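RagB/SusD domain protein (Flavobacterium johnsoniae, PDB 5J5U) probably binds chitin or chitin-derived oligosaccharides at the outer membrane, as a SusD-like protein of a chitin utilization system. Local coordinates at residues Ala104-Val109 and Ser179-Leu184; Asp171-Gly176 and Phe332-Tyr337. All coordinates share one frame; numbering follows the deposited sequence.

The two contacts lie side by side, their centres about 10 Å apart, on the same side of the chain's centre. Along the chain their segments alternate: 104-109, then 171-176, then 179-184, then 332-337. Contact 1 pairs helix 98-119 with helix 178-195. Contact 2 joins the loop that leads into helix 178-195 to strand 332-335. Trp181 NE1 is hydrogen-bonded to Asp171 OD2, which ties contact 1 to that loop. Met107 of contact 1 also packs on Phe173 of contact 2, and Leu184 on Val335. Together they join early helices of this mostly helical SusD-like fold to a strand much later in the chain.

Contact 1. Residues Ala104-Val109 and Ser179-Leu184; sequences AKIMKV and SKWKKL
Ile106 and Trp181 meet where helix 98-119 packs on helix 178-195. Ile106 CB lies 4.1 Å from Trp181 CZ3. CG2 is anti to the backbone N and comes in at the edge of the indole, in its plane, 3.9 Å from Trp181 CZ3 and close to CE3. The same methyl also touches Leu184 CD2, at 4.0 Å. CG1, beside the backbone N, leads to CD1, which rests 3.7 Å from the carbonyl oxygen of Trp181 and also touches CE3. The helices run in the same general direction, and the axes of the short segments cross at 34° and come within 10.8 Å. They belong to the helical body of a SusD-like protein, a family grouped with the TPR clan. The large indole spans much of the gap. Met107 meets the same ring. Bends at chi2 and chi3 (both -64°) fold its chain back and set SD at the ring edge, 3.8 Å from Trp181 CH2, in a Met-aromatic contact. With an alanine at Trp181, Ile106 and Met107 would probably lose the ring they share, and Asp171 the indole N-H that NE1 gives it. Residues of helix 16-29, among them Leu20 and Met27, also pack against Met107.

Contact 2. Residues Asp171-Gly176 and Phe332-Tyr337; sequences DLFYNG and FLHVSY
Phe173 and His334 form a small, buried aromatic contact between the loop before helix 178-195 and strand 332-335. The ring centroids are 5.5 Å apart and the planes meet at 56°, so the pair is oblique. Phe173 touches with the outer end of its ring: CE1 and CZ each lie 3.9 Å from His334 CD2. His334 CG lies beside the backbone N (chi1 -71°), anti to the carbonyl carbon. With CB pointing toward the loop, this brings the imidazole to Phe173. NE2 of the imidazole is buried here and has no polar partner in the model. Phe332 CD1 lies 3.6 Å above one face of the imidazole, offset toward its rim. The strand pairs antiparallel with strand 224-226 in a two-stranded sheet, a minor element in this largely helical SusD-like fold. Cys224 of that partner strand also packs against Phe173 and Tyr174. The loop that presents Phe173 is held by Asp171. Asp171 OD2 accepts a bond of 2.7 Å from Gly176 N, which arrives on the anti side, 21° out of the carboxylate plane, besides the bond from Trp181. Asp171 OD1 takes weak bonds from Phe173 N and Tyr174 N, and Gln24 of helix 16-29 also donates to it. Phe173 CB sits over one face of the Tyr174 ring, toward its rim.

Contact 1. Residues Ala104-Val109 and Ser179-Leu184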
ATOM      1  N   ALA A 104     -11.695  16.729  -2.515  1.00 21.41           N
ATOM      2  CA  ALA A 104     -10.661  17.086  -1.585  1.00 22.69           C
ATOM      3  C   ALA A 104     -10.789  16.271  -0.304  1.00 23.69           C
ATOM      4  O   ALA A 104      -9.793  15.765   0.201  1.00 23.16           O
ATOM      5  CB  ALA A 104     -10.708  18.564  -1.288  1.00 27.69           C
ATOM      6  N   LYS A 105     -12.007  16.117   0.206  1.00 24.22           N
ATOM      7  CA  LYS A 105     -12.191  15.379   1.466  1.00 20.71           C
ATOM      8  C   LYS A 105     -11.767  13.916   1.305  1.00 25.67           C
ATOM      9  O   LYS A 105     -11.086  13.351   2.191  1.00 19.68           O
ATOM     10  CB  LYS A 105     -13.641  15.468   1.962  1.00 22.93           C
ATOM     11  CG  LYS A 105     -13.884  16.666   2.888  1.00 33.21           C
ATOM     12  CD  LYS A 105     -15.336  16.783   3.328  1.00 32.61           C
ATOM     13  CE  LYS A 105     -16.263  16.772   2.130  1.00 34.24           C
ATOM     14  NZ  LYS A 105     -17.653  17.105   2.491  1.00 33.72           N
ATOM     15  N   ILE A 106     -12.136  13.320   0.164  1.00 20.04           N
ATOM     16  CA  ILE A 106     -11.714  11.959  -0.151  1.00 18.09           C
ATOM     17  C   ILE A 106     -10.185  11.942  -0.220  1.00 22.33           C
ATOM     18  O   ILE A 106      -9.538  11.092   0.399  1.00 22.58           O
ATOM     19  CB  ILE A 106     -12.350  11.450  -1.466  1.00 22.16           C
ATOM     20  CG1 ILE A 106     -13.866  11.376  -1.311  1.00 20.19           C
ATOM     21  CG2 ILE A 106     -11.876  10.061  -1.812  1.00 15.39           C
ATOM     22  CD1 ILE A 106     -14.579  11.104  -2.592  1.00 23.09           C
ATOM     23  N   MET A 107      -9.614  12.937  -0.903  1.00 21.68           N
ATOM     24  CA  MET A 107      -8.168  13.028  -0.975  1.00 22.81           C
ATOM     25  C   MET A 107      -7.611  13.012   0.444  1.00 23.63           C
ATOM     26  O   MET A 107      -6.659  12.275   0.725  1.00 25.36           O
ATOM     27  CB  MET A 107      -7.711  14.296  -1.705  1.00 17.38           C
ATOM     28  CG  MET A 107      -7.841  14.240  -3.207  1.00 27.61           C
ATOM     29  SD  MET A 107      -6.809  13.000  -3.996  1.00 30.88           S
ATOM     30  CE  MET A 107      -5.154  13.560  -3.630  1.00 24.70           C
ATOM     31  N   LYS A 108      -8.241  13.780   1.339  1.00 22.00           N
ATOM     32  CA  LYS A 108      -7.641  14.005   2.643  1.00 23.58           C
ATOM     33  C   LYS A 108      -7.569  12.694   3.402  1.00 21.70           C
ATOM     34  O   LYS A 108      -6.617  12.466   4.161  1.00 14.86           O
ATOM     35  CB  LYS A 108      -8.395  15.061   3.444  1.00 20.05           C
ATOM     36  CG  LYS A 108      -7.942  15.134   4.902  1.00 25.30           C
ATOM     37  CD  LYS A 108      -7.906  16.556   5.430  1.00 31.30           C
ATOM     38  CE  LYS A 108      -9.212  16.960   6.067  1.00 32.47           C
ATOM     39  NZ  LYS A 108      -9.760  15.930   6.981  1.00 25.36           N
ATOM     40  N   VAL A 109      -8.522  11.798   3.137  1.00 21.19           N
ATOM     41  CA  VAL A 109      -8.488  10.509   3.821  1.00 20.38           C
ATOM     42  C   VAL A 109      -7.295   9.704   3.283  1.00 19.66           C
ATOM     43  O   VAL A 109      -6.502   9.178   4.053  1.00 21.15           O
ATOM     44  CB  VAL A 109      -9.824   9.738   3.670  1.00 23.84           C
ATOM     45  CG1 VAL A 109      -9.714   8.346   4.285  1.00 16.80           C
ATOM     46  CG2 VAL A 109     -10.972  10.524   4.326  1.00 18.09           C
ATOM     47  N   SER A 179     -18.424  10.063 -10.883  1.00 33.29           N
ATOM     48  CA  SER A 179     -18.887   8.686 -10.730  1.00 27.92           C
ATOM     49  C   SER A 179     -17.750   7.780 -10.269  1.00 33.75           C
ATOM     50  O   SER A 179     -17.959   6.806  -9.548  1.00 37.24           O
ATOM     51  CB  SER A 179     -19.464   8.153 -12.040  1.00 27.15           C
ATOM     52  OG  SER A 179     -18.448   8.002 -13.020  1.00 28.21           O
ATOM     53  N   LYS A 180     -16.541   8.080 -10.723  1.00 35.33           N
ATOM     54  CA  LYS A 180     -15.388   7.300 -10.305  1.00 34.91           C
ATOM     55  C   LYS A 180     -14.996   7.717  -8.884  1.00 29.86           C
ATOM     56  O   LYS A 180     -14.586   6.891  -8.064  1.00 27.86           O
ATOM     57  CB  LYS A 180     -14.230   7.470 -11.298  1.00 30.81           C
ATOM     58  CG  LYS A 180     -14.388   6.627 -12.574  1.00 28.45           C
ATOM     59  CD  LYS A 180     -13.197   6.814 -13.508  1.00 34.80           C
ATOM     60  CE  LYS A 180     -13.168   5.798 -14.634  1.00 32.83           C
ATOM     61  NZ  LYS A 180     -13.433   4.438 -14.115  1.00 40.05           N
ATOM     62  N   TRP A 181     -15.166   8.995  -8.577  1.00 26.42           N
ATOM     63  CA  TRP A 181     -14.849   9.456  -7.242  1.00 27.47           C
ATOM     64  C   TRP A 181     -15.758   8.804  -6.196  1.00 27.94           C
ATOM     65  O   TRP A 181     -15.311   8.481  -5.085  1.00 22.50           O
ATOM     66  CB  TRP A 181     -14.925  10.979  -7.168  1.00 24.76           C
ATOM     67  CG  TRP A 181     -13.655  11.610  -7.640  1.00 28.98           C
ATOM     68  CD1 TRP A 181     -13.421  12.181  -8.858  1.00 27.76           C
ATOM     69  CD2 TRP A 181     -12.417  11.670  -6.925  1.00 25.16           C
ATOM     70  NE1 TRP A 181     -12.125  12.621  -8.933  1.00 25.58           N
ATOM     71  CE2 TRP A 181     -11.483  12.317  -7.762  1.00 25.36           C
ATOM     72  CE3 TRP A 181     -12.008  11.244  -5.660  1.00 22.86           C
ATOM     73  CZ2 TRP A 181     -10.166  12.553  -7.370  1.00 28.74           C
ATOM     74  CZ3 TRP A 181     -10.701  11.487  -5.265  1.00 26.68           C
ATOM     75  CH2 TRP A 181      -9.794  12.136  -6.114  1.00 28.89           C
ATOM     76  N   LYS A 182     -17.017   8.568  -6.557  1.00 31.09           N
ATOM     77  CA  LYS A 182     -17.930   7.874  -5.645  1.00 32.56           C
ATOM     78  C   LYS A 182     -17.401   6.492  -5.283  1.00 29.14           C
ATOM     79  O   LYS A 182     -17.234   6.161  -4.097  1.00 27.85           O
ATOM     80  CB  LYS A 182     -19.326   7.762  -6.258  1.00 31.06           C
ATOM     81  CG  LYS A 182     -20.057   9.096  -6.320  1.00 30.23           C
ATOM     82  CD  LYS A 182     -21.434   8.983  -6.956  1.00 34.70           C
ATOM     83  CE  LYS A 182     -22.270  10.215  -6.614  1.00 35.54           C
ATOM     84  NZ  LYS A 182     -23.307   9.963  -5.551  1.00 41.68           N
ATOM     85  N   LYS A 183     -17.101   5.695  -6.303  1.00 30.44           N
ATOM     86  CA  LYS A 183     -16.629   4.329  -6.078  1.00 32.10           C
ATOM     87  C   LYS A 183     -15.254   4.285  -5.403  1.00 28.13           C
ATOM     88  O   LYS A 183     -14.989   3.366  -4.620  1.00 26.36           O
ATOM     89  CB  LYS A 183     -16.592   3.566  -7.396  1.00 28.94           C
ATOM     90  CG  LYS A 183     -17.927   3.596  -8.129  1.00 32.29           C
ATOM     91  CD  LYS A 183     -17.896   2.745  -9.380  1.00 36.63           C
ATOM     92  CE  LYS A 183     -17.587   3.611 -10.593  1.00 28.53           C
ATOM     93  NZ  LYS A 183     -17.476   2.775 -11.815  1.00 39.72           N
ATOM     94  N   LEU A 184     -14.400   5.278  -5.672  1.00 23.20           N
ATOM     95  CA  LEU A 184     -13.110   5.372  -4.971  1.00 29.76           C
ATOM     96  C   LEU A 184     -13.341   5.597  -3.483  1.00 27.87           C
ATOM     97  O   LEU A 184     -12.666   4.991  -2.639  1.00 22.76           O
ATOM     98  CB  LEU A 184     -12.233   6.503  -5.523  1.00 25.30           C
ATOM     99  CG  LEU A 184     -11.004   6.790  -4.645  1.00 28.95           C
ATOM    100  CD1 LEU A 184     -10.007   5.658  -4.700  1.00 20.13           C
ATOM    101  CD2 LEU A 184     -10.334   8.108  -5.004  1.00 23.02           C
TER

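Contact 2. Residues Asp171-Gly176 and Phe332-Tyr337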
ATOM      1  N   ASP A 171      -7.877  17.186 -11.532  1.00 26.96           N
ATOM      2  CA  ASP A 171      -7.906  15.790 -11.156  1.00 30.20           C
ATOM      3  C   ASP A 171      -7.189  14.922 -12.191  1.00 32.26           C
ATOM      4  O   ASP A 171      -7.677  14.737 -13.312  1.00 37.09           O
ATOM      5  CB  ASP A 171      -9.356  15.342 -10.972  1.00 26.11           C
ATOM      6  CG  ASP A 171      -9.484  13.869 -10.770  1.00 27.65           C
ATOM      7  OD1 ASP A 171      -8.561  13.261 -10.178  1.00 26.22           O
ATOM      8  OD2 ASP A 171     -10.530  13.322 -11.180  1.00 27.20           O
ATOM      9  N   LEU A 172      -6.019  14.408 -11.815  1.00 31.27           N
ATOM     10  CA  LEU A 172      -5.232  13.550 -12.701  1.00 34.43           C
ATOM     11  C   LEU A 172      -5.634  12.071 -12.604  1.00 28.22           C
ATOM     12  O   LEU A 172      -5.342  11.280 -13.492  1.00 28.47           O
ATOM     13  CB  LEU A 172      -3.743  13.701 -12.393  1.00 30.08           C
ATOM     14  CG  LEU A 172      -3.199  15.103 -12.652  1.00 31.32           C
ATOM     15  CD1 LEU A 172      -1.752  15.217 -12.183  1.00 34.37           C
ATOM     16  CD2 LEU A 172      -3.339  15.505 -14.097  1.00 29.33           C
ATOM     17  N   PHE A 173      -6.297  11.710 -11.517  1.00 28.32           N
ATOM     18  CA  PHE A 173      -6.717  10.335 -11.303  1.00 26.93           C
ATOM     19  C   PHE A 173      -7.803   9.979 -12.295  1.00 26.29           C
ATOM     20  O   PHE A 173      -7.816   8.900 -12.886  1.00 24.24           O
ATOM     21  CB  PHE A 173      -7.271  10.129  -9.883  1.00 28.23           C
ATOM     22  CG  PHE A 173      -6.244  10.191  -8.781  1.00 26.88           C
ATOM     23  CD1 PHE A 173      -4.890  10.047  -9.044  1.00 26.19           C
ATOM     24  CD2 PHE A 173      -6.656  10.389  -7.468  1.00 21.56           C
ATOM     25  CE1 PHE A 173      -3.956  10.114  -8.022  1.00 25.84           C
ATOM     26  CE2 PHE A 173      -5.735  10.445  -6.430  1.00 25.66           C
ATOM     27  CZ  PHE A 173      -4.377  10.311  -6.705  1.00 23.81           C
ATOM     28  N   TYR A 174      -8.742  10.901 -12.444  1.00 30.65           N
ATOM     29  CA  TYR A 174      -9.996  10.595 -13.105  1.00 27.42           C
ATOM     30  C   TYR A 174     -10.548  11.699 -13.983  1.00 21.16           C
ATOM     31  O   TYR A 174     -11.652  11.562 -14.503  1.00 34.99           O
ATOM     32  CB  TYR A 174     -11.055  10.247 -12.052  1.00 30.80           C
ATOM     33  CG  TYR A 174     -10.798   8.992 -11.253  1.00 25.51           C
ATOM     34  CD1 TYR A 174     -10.872   9.005  -9.863  1.00 27.96           C
ATOM     35  CD2 TYR A 174     -10.508   7.795 -11.878  1.00 27.82           C
ATOM     36  CE1 TYR A 174     -10.655   7.858  -9.121  1.00 19.56           C
ATOM     37  CE2 TYR A 174     -10.293   6.631 -11.143  1.00 29.86           C
ATOM     38  CZ  TYR A 174     -10.364   6.671  -9.757  1.00 25.74           C
ATOM     39  OH  TYR A 174     -10.160   5.512  -9.013  1.00 21.62           O
ATOM     40  N   ASN A 175      -9.807  12.793 -14.134  1.00 28.06           N
ATOM     41  CA  ASN A 175     -10.266  13.930 -14.937  1.00 34.11           C
ATOM     42  C   ASN A 175     -11.659  14.399 -14.539  1.00 36.44           C
ATOM     43  O   ASN A 175     -12.473  14.708 -15.411  1.00 31.65           O
ATOM     44  CB  ASN A 175     -10.283  13.588 -16.434  1.00 28.72           C
ATOM     45  CG  ASN A 175      -8.915  13.322 -16.991  1.00 25.58           C
ATOM     46  OD1 ASN A 175      -7.990  14.125 -16.842  1.00 32.41           O
ATOM     47  ND2 ASN A 175      -8.770  12.177 -17.642  1.00 27.69           N
ATOM     48  N   GLY A 176     -11.934  14.408 -13.235  1.00 38.48           N
ATOM     49  CA  GLY A 176     -13.149  14.990 -12.682  1.00 32.07           C
ATOM     50  C   GLY A 176     -14.429  14.173 -12.799  1.00 32.89           C
ATOM     51  O   GLY A 176     -15.498  14.637 -12.403  1.00 32.65           O
ATOM     52  N   PHE A 332       1.705   4.697 -11.229  1.00 21.48           N
ATOM     53  CA  PHE A 332       1.601   4.278  -9.835  1.00 15.77           C
ATOM     54  C   PHE A 332       0.146   4.017  -9.447  1.00 17.61           C
ATOM     55  O   PHE A 332      -0.698   4.899  -9.561  1.00 18.44           O
ATOM     56  CB  PHE A 332       2.205   5.326  -8.906  1.00 17.38           C
ATOM     57  CG  PHE A 332       2.362   4.860  -7.496  1.00 19.33           C
ATOM     58  CD1 PHE A 332       1.310   4.969  -6.589  1.00 19.56           C
ATOM     59  CD2 PHE A 332       3.569   4.319  -7.061  1.00 20.56           C
ATOM     60  CE1 PHE A 332       1.454   4.530  -5.269  1.00 24.71           C
ATOM     61  CE2 PHE A 332       3.722   3.891  -5.730  1.00 25.28           C
ATOM     62  CZ  PHE A 332       2.666   3.998  -4.836  1.00 19.76           C
ATOM     63  N   LEU A 333      -0.117   2.796  -8.981  1.00 18.31           N
ATOM     64  CA  LEU A 333      -1.436   2.336  -8.558  1.00 23.92           C
ATOM     65  C   LEU A 333      -1.701   2.562  -7.057  1.00 23.98           C
ATOM     66  O   LEU A 333      -1.023   1.976  -6.215  1.00 23.46           O
ATOM     67  CB  LEU A 333      -1.582   0.839  -8.888  1.00 20.72           C
ATOM     68  CG  LEU A 333      -2.889   0.133  -8.511  1.00 21.08           C
ATOM     69  CD1 LEU A 333      -4.058   0.756  -9.229  1.00 20.42           C
ATOM     70  CD2 LEU A 333      -2.823  -1.365  -8.797  1.00 18.12           C
ATOM     71  N   HIS A 334      -2.712   3.368  -6.730  1.00 18.74           N
ATOM     72  CA  HIS A 334      -3.064   3.659  -5.332  1.00 22.70           C
ATOM     73  C   HIS A 334      -4.109   2.718  -4.714  1.00 20.05           C
ATOM     74  O   HIS A 334      -3.922   2.207  -3.607  1.00 15.43           O
ATOM     75  CB  HIS A 334      -3.580   5.093  -5.208  1.00 20.90           C
ATOM     76  CG  HIS A 334      -2.518   6.130  -5.376  1.00 23.21           C
ATOM     77  ND1 HIS A 334      -1.529   6.338  -4.440  1.00 27.94           N
ATOM     78  CD2 HIS A 334      -2.292   7.022  -6.368  1.00 18.58           C
ATOM     79  CE1 HIS A 334      -0.739   7.313  -4.848  1.00 22.39           C
ATOM     80  NE2 HIS A 334      -1.179   7.744  -6.017  1.00 25.04           N
ATOM     81  N   VAL A 335      -5.233   2.550  -5.407  1.00 19.50           N
ATOM     82  CA  VAL A 335      -6.325   1.693  -4.956  1.00 19.96           C
ATOM     83  C   VAL A 335      -6.834   0.892  -6.146  1.00 24.51           C
ATOM     84  O   VAL A 335      -6.928   1.419  -7.256  1.00 19.81           O
ATOM     85  CB  VAL A 335      -7.487   2.496  -4.331  1.00 20.98           C
ATOM     86  CG1 VAL A 335      -8.382   1.568  -3.539  1.00 16.76           C
ATOM     87  CG2 VAL A 335      -6.967   3.677  -3.452  1.00 13.97           C
ATOM     88  N   SER A 336      -7.189  -0.369  -5.926  1.00 20.05           N
ATOM     89  CA  SER A 336      -7.413  -1.247  -7.059  1.00 19.60           C
ATOM     90  C   SER A 336      -8.719  -2.021  -6.986  1.00 21.90           C
ATOM     91  O   SER A 336      -9.311  -2.170  -5.912  1.00 19.72           O
ATOM     92  CB  SER A 336      -6.252  -2.231  -7.187  1.00 15.24           C
ATOM     93  OG  SER A 336      -6.300  -3.201  -6.160  1.00 16.89           O
ATOM     94  N   TYR A 337      -9.159  -2.502  -8.148  1.00 25.28           N
ATOM     95  CA  TYR A 337     -10.348  -3.344  -8.239  1.00 24.84           C
ATOM     96  C   TYR A 337     -10.050  -4.721  -7.648  1.00 23.44           C
ATOM     97  O   TYR A 337     -10.875  -5.324  -6.936  1.00 23.75           O
ATOM     98  CB  TYR A 337     -10.804  -3.473  -9.698  1.00 25.45           C
ATOM     99  CG  TYR A 337     -11.958  -4.440  -9.886  1.00 27.46           C
ATOM    100  CD1 TYR A 337     -13.192  -4.187  -9.309  1.00 23.77           C
ATOM    101  CD2 TYR A 337     -11.814  -5.592 -10.642  1.00 30.86           C
ATOM    102  CE1 TYR A 337     -14.248  -5.051  -9.468  1.00 23.86           C
ATOM    103  CE2 TYR A 337     -12.877  -6.473 -10.812  1.00 30.60           C
ATOM    104  CZ  TYR A 337     -14.091  -6.189 -10.218  1.00 31.43           C
ATOM    105  OH  TYR A 337     -15.158  -7.042 -10.363  1.00 34.18           O
TER